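Putative HMP/thiamine permease protein YkoE (PDB 5EDL) binds thiamine as the S component of an energy-coupling factor transporter that probably carries thiamine and/or hydroxymethylpyrimidine across the cell membrane. Local coordinates at residues Ala54-Arg59 with Ala164-Leu169; Ile7-Val12 with Gly173-Met178. All coordinates share one frame; numbering follows the deposited sequence.

Contact 1 (Ala54-Arg59 with Ala164-Leu169); sequences AAYMIR and AVSDSL
The CA atoms of Met-57 and Ser-166 are the nearest pair across the two segments, 6.6 Å apart, where the last turn of helix 49-58 runs beside the late part of helix 140-170 with an angle of 36° between their directions. Tyr-56 spans the gap. Its CG lies anti to the backbone N (chi1 179°), which carries the ring across to the other helix, where it presents an edge and not a face. Along that edge CD2 rests on CB of Ser-166 at 3.3 Å, and farther out the phenol OH donates a hydrogen bond to OD1 of Asp-167, 2.6 Å long. The carboxylate receives it through the syn lone pair of OD1 and is turned 58° from the plane of the ring. Its other oxygen, OD2, forms a salt bridge with Lys-163, so both oxygens of Asp-167 are engaged. Ser-166 turns its hydroxyl back to the carbonyl of Gly-162 in its own helix; CG of Met-57 packs on OG of Ser-166 at 4.0 Å. On the Tyr-56 side, NE of Arg-59 donates a hydrogen bond to the carbonyl O of Tyr-56, 2.8 Å, while NH2 of Arg-59 forms a salt bridge with Glu-183 of helix 179-192. The whole is helix-helix packing of a membrane bundle, pinned near the helix ends by a single tyrosine-aspartate hydrogen bond.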
loop_
_atom_site.group_PDB
_atom_site.type_symbol
_atom_site.label_atom_id
_atom_site.label_comp_id
_atom_site.label_asym_id
_atom_site.label_seq_id
_atom_site.Cartn_x
_atom_site.Cartn_y
_atom_site.Cartn_z
ATOM N N ALA A 54 1.708 0.058 6.816
ATOM C CA ALA A 54 1.415 0.900 7.972
ATOM C C ALA A 54 0.205 0.390 8.749
ATOM O O ALA A 54 0.241 0.368 9.969
ATOM C CB ALA A 54 1.193 2.345 7.552
ATOM N N ALA A 55 -0.853 -0.012 8.044
ATOM C CA ALA A 55 -2.070 -0.475 8.713
ATOM C C ALA A 55 -1.824 -1.799 9.437
ATOM O O ALA A 55 -2.186 -1.963 10.598
ATOM C CB ALA A 55 -3.219 -0.624 7.719
ATOM N N TYR A 56 -1.217 -2.741 8.727
ATOM C CA TYR A 56 -0.954 -4.066 9.280
ATOM C C TYR A 56 0.009 -3.986 10.482
ATOM O O TYR A 56 -0.155 -4.708 11.467
ATOM C CB TYR A 56 -0.413 -4.975 8.169
ATOM C CG TYR A 56 -0.065 -6.402 8.548
ATOM C CD1 TYR A 56 -1.043 -7.318 8.912
ATOM C CD2 TYR A 56 1.245 -6.835 8.492
ATOM C CE1 TYR A 56 -0.709 -8.630 9.246
ATOM C CE2 TYR A 56 1.590 -8.131 8.809
ATOM C CZ TYR A 56 0.619 -9.024 9.193
ATOM O OH TYR A 56 1.000 -10.297 9.488
ATOM N N MET A 57 0.975 -3.074 10.423
ATOM C CA MET A 57 1.930 -2.912 11.522
ATOM C C MET A 57 1.315 -2.217 12.726
ATOM O O MET A 57 1.499 -2.657 13.851
ATOM C CB MET A 57 3.159 -2.110 11.087
ATOM C CG MET A 57 4.148 -2.844 10.193
ATOM S SD MET A 57 5.601 -1.786 9.907
ATOM C CE MET A 57 5.426 -0.661 11.304
ATOM N N ILE A 58 0.597 -1.123 12.479
ATOM C CA ILE A 58 0.202 -0.215 13.548
ATOM C C ILE A 58 -1.224 -0.477 14.021
ATOM O O ILE A 58 -1.510 -0.405 15.214
ATOM C CB ILE A 58 0.350 1.253 13.096
ATOM C CG1 ILE A 58 1.827 1.558 12.835
ATOM C CG2 ILE A 58 -0.258 2.194 14.129
ATOM C CD1 ILE A 58 2.079 2.904 12.183
ATOM N N ARG A 59 -2.102 -0.785 13.069
ATOM C CA ARG A 59 -3.453 -1.262 13.343
ATOM C C ARG A 59 -4.307 -0.216 14.060
ATOM O O ARG A 59 -5.068 -0.538 14.961
ATOM C CB ARG A 59 -3.392 -2.574 14.149
ATOM C CG ARG A 59 -2.612 -3.661 13.400
ATOM C CD ARG A 59 -2.731 -5.068 13.990
ATOM N NE ARG A 59 -2.059 -6.012 13.101
ATOM C CZ ARG A 59 -1.988 -7.321 13.280
ATOM N NH1 ARG A 59 -2.533 -7.887 14.346
ATOM N NH2 ARG A 59 -1.351 -8.067 12.388
ATOM N N ALA A 164 4.107 -9.700 3.740
ATOM C CA ALA A 164 5.415 -10.349 3.758
ATOM C C ALA A 164 6.534 -9.415 4.231
ATOM O O ALA A 164 7.359 -9.790 5.056
ATOM C CB ALA A 164 5.748 -10.903 2.379
ATOM N N VAL A 165 6.572 -8.206 3.688
ATOM C CA VAL A 165 7.553 -7.229 4.123
ATOM C C VAL A 165 7.412 -6.929 5.627
ATOM O O VAL A 165 8.396 -6.912 6.368
ATOM C CB VAL A 165 7.417 -5.922 3.325
ATOM C CG1 VAL A 165 8.307 -4.834 3.930
ATOM C CG2 VAL A 165 7.740 -6.172 1.837
ATOM N N SER A 166 6.177 -6.691 6.055
ATOM C CA SER A 166 5.873 -6.341 7.443
ATOM C C SER A 166 6.287 -7.452 8.396
ATOM O O SER A 166 6.930 -7.193 9.415
ATOM C CB SER A 166 4.378 -6.047 7.607
ATOM O OG SER A 166 3.982 -4.957 6.789
ATOM N N ASP A 167 5.922 -8.683 8.042
ATOM C CA ASP A 167 6.275 -9.861 8.829
ATOM C C ASP A 167 7.792 -9.995 8.954
ATOM O O ASP A 167 8.315 -10.263 10.049
ATOM C CB ASP A 167 5.684 -11.138 8.207
ATOM C CG ASP A 167 4.175 -11.256 8.410
ATOM O OD1 ASP A 167 3.626 -10.497 9.233
ATOM O OD2 ASP A 167 3.542 -12.120 7.755
ATOM N N SER A 168 8.488 -9.811 7.830
ATOM C CA SER A 168 9.949 -9.862 7.813
ATOM C C SER A 168 10.550 -8.844 8.774
ATOM O O SER A 168 11.466 -9.154 9.514
ATOM C CB SER A 168 10.492 -9.620 6.399
ATOM O OG SER A 168 10.117 -10.667 5.525
ATOM N N LEU A 169 10.020 -7.626 8.759
ATOM C CA LEU A 169 10.458 -6.601 9.703
ATOM C C LEU A 169 10.166 -7.019 11.148
ATOM O O LEU A 169 11.023 -6.894 12.020
ATOM C CB LEU A 169 9.788 -5.261 9.396
ATOM C CG LEU A 169 10.347 -4.500 8.185
ATOM C CD1 LEU A 169 9.390 -3.396 7.730
ATOM C CD2 LEU A 169 11.730 -3.923 8.507
#

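Contact 2 (Ile7-Val12 with Gly173-Met178); sequences IVIMSV and GVLNGM
Ile-9 turns CG1 away from its main-chain nitrogen (chi1 178°), and the extended chain beyond it carries CD1 out from helix 4-35 toward the loop; Met-178 answers with a chain bent at chi2 (-81°) and again at chi3, which brings its sulfur up to the isoleucine. The two side chains meet tip to tip. SD of Met-178 sits against both ends of the branched side chain, 3.5 Å from CG2 and 3.7 Å from CD1 of Ile-9, while CG of Met-178 lies a little farther from that same CD1. Leu-175 comes in across the isoleucine at about a right angle and touches it with one methyl, CD2 of Leu-175 to CD1 of Ile-9 at 3.7 Å. The contact is wholly apolar, and a single helix residue meets two loop residues. Two overlapping type I beta turns, Gly-173 to Asn-176 and Leu-175 to Met-178, fold the loop so that Leu-175 and Met-178 both reach Ile-9; the second is closed by Met-178 N to Leu-175 O, 2.9 Å. Met-178 also touches Lys-5 and Glu-6 near the start of helix 4-35. Gly-173, with positive phi, follows the end of helix 140-170, and Met-178 occupies the N-cap position of helix 179-192: this is an interhelical loop of overlapping type I turns, packed by Leu-175 and Met-178 on the first membrane helix.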
loop_
_atom_site.group_PDB
_atom_site.type_symbol
_atom_site.label_atom_id
_atom_site.label_comp_id
_atom_site.label_asym_id
_atom_site.label_seq_id
_atom_site.Cartn_x
_atom_site.Cartn_y
_atom_site.Cartn_z
ATOM N N ILE A 7 3.610 7.335 15.043
ATOM C CA ILE A 7 3.588 8.400 14.056
ATOM C C ILE A 7 4.974 8.462 13.403
ATOM O O ILE A 7 5.091 8.489 12.174
ATOM C CB ILE A 7 3.179 9.762 14.690
ATOM C CG1 ILE A 7 1.718 9.708 15.154
ATOM C CG2 ILE A 7 3.350 10.896 13.694
ATOM C CD1 ILE A 7 1.290 10.890 16.022
ATOM N N VAL A 8 6.017 8.416 14.222
ATOM C CA VAL A 8 7.388 8.444 13.726
ATOM C C VAL A 8 7.759 7.251 12.842
ATOM O O VAL A 8 8.353 7.441 11.779
ATOM C CB VAL A 8 8.402 8.516 14.882
ATOM C CG1 VAL A 8 9.822 8.433 14.344
ATOM C CG2 VAL A 8 8.211 9.798 15.684
ATOM N N ILE A 9 7.436 6.030 13.272
ATOM C CA ILE A 9 7.778 4.845 12.475
ATOM C C ILE A 9 7.007 4.829 11.151
ATOM O O ILE A 9 7.518 4.385 10.113
ATOM C CB ILE A 9 7.495 3.528 13.224
ATOM C CG1 ILE A 9 7.827 2.341 12.329
ATOM C CG2 ILE A 9 6.037 3.423 13.614
ATOM C CD1 ILE A 9 7.365 1.030 12.879
ATOM N N MET A 10 5.771 5.311 11.197
ATOM C CA MET A 10 4.963 5.384 9.995
ATOM C C MET A 10 5.631 6.300 8.969
ATOM O O MET A 10 5.677 5.992 7.785
ATOM C CB MET A 10 3.548 5.870 10.307
ATOM C CG MET A 10 2.704 5.965 9.046
ATOM S SD MET A 10 1.061 6.641 9.248
ATOM C CE MET A 10 1.383 8.205 10.064
ATOM N N SER A 11 6.177 7.412 9.444
ATOM C CA SER A 11 6.864 8.361 8.579
ATOM C C SER A 11 8.127 7.778 7.953
ATOM O O SER A 11 8.380 7.974 6.763
ATOM C CB SER A 11 7.216 9.628 9.360
ATOM O OG SER A 11 6.048 10.300 9.785
ATOM N N VAL A 12 8.936 7.077 8.743
ATOM C CA VAL A 12 10.157 6.509 8.187
ATOM C C VAL A 12 9.827 5.510 7.081
ATOM O O VAL A 12 10.469 5.513 6.038
ATOM C CB VAL A 12 11.037 5.835 9.264
ATOM C CG1 VAL A 12 11.292 6.801 10.411
ATOM C CG2 VAL A 12 10.407 4.555 9.761
ATOM N N GLY A 173 12.724 -7.750 15.195
ATOM C CA GLY A 173 12.549 -7.208 16.530
ATOM C C GLY A 173 12.210 -5.721 16.542
ATOM O O GLY A 173 11.843 -5.165 17.575
ATOM N N VAL A 174 12.319 -5.069 15.391
ATOM C CA VAL A 174 12.248 -3.613 15.366
ATOM C C VAL A 174 10.816 -3.100 15.543
ATOM O O VAL A 174 10.597 -1.920 15.829
ATOM C CB VAL A 174 12.841 -3.053 14.058
ATOM C CG1 VAL A 174 11.870 -3.254 12.889
ATOM C CG2 VAL A 174 13.210 -1.585 14.229
ATOM N N LEU A 175 9.849 -3.994 15.381
ATOM C CA LEU A 175 8.444 -3.637 15.522
ATOM C C LEU A 175 7.863 -4.024 16.884
ATOM O O LEU A 175 6.654 -4.105 17.032
ATOM C CB LEU A 175 7.619 -4.299 14.409
ATOM C CG LEU A 175 8.061 -3.993 12.975
ATOM C CD1 LEU A 175 6.994 -4.438 11.979
ATOM C CD2 LEU A 175 8.359 -2.525 12.815
ATOM N N ASN A 176 8.722 -4.268 17.873
ATOM C CA ASN A 176 8.255 -4.759 19.166
ATOM C C ASN A 176 7.360 -3.773 19.898
ATOM O O ASN A 176 6.562 -4.171 20.736
ATOM C CB ASN A 176 9.441 -5.143 20.057
ATOM C CG ASN A 176 9.857 -6.583 19.859
ATOM O OD1 ASN A 176 9.339 -7.268 18.971
ATOM N ND2 ASN A 176 10.786 -7.057 20.681
ATOM N N GLY A 177 7.489 -2.490 19.578
ATOM C CA GLY A 177 6.604 -1.487 20.139
ATOM C C GLY A 177 5.237 -1.408 19.472
ATOM O O GLY A 177 4.334 -0.749 19.991
ATOM N N MET A 178 5.082 -2.075 18.328
ATOM C CA MET A 178 3.867 -1.969 17.514
ATOM C C MET A 178 2.904 -3.143 17.710
ATOM O O MET A 178 3.291 -4.198 18.203
ATOM C CB MET A 178 4.227 -1.886 16.027
ATOM C CG MET A 178 5.352 -0.917 15.674
ATOM S SD MET A 178 4.825 0.799 15.544
ATOM C CE MET A 178 4.949 1.315 17.249
#

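In the fold
The two contacts lie side by side, their centres about 9 Å apart and on the same side of the chain's centre. Along the chain the order is 7-12, 54-59, 164-169, 173-178, so contact 2 joins the outer pair of segments and contact 1 the inner pair. Helix 4-35 and helix 49-58 are consecutive helices, and segments 164-169 and 173-178 are the end of helix 140-170 and the loop that follows it. Met-57 belongs to contact 1 and packs against Ile-9 and Leu-175 of contact 2, so the two contacts form one continuous patch. Together they tie the start of helix 4-35, the end of helix 49-58 and the exit of helix 140-170 into one cluster, from which helix 179-192 departs.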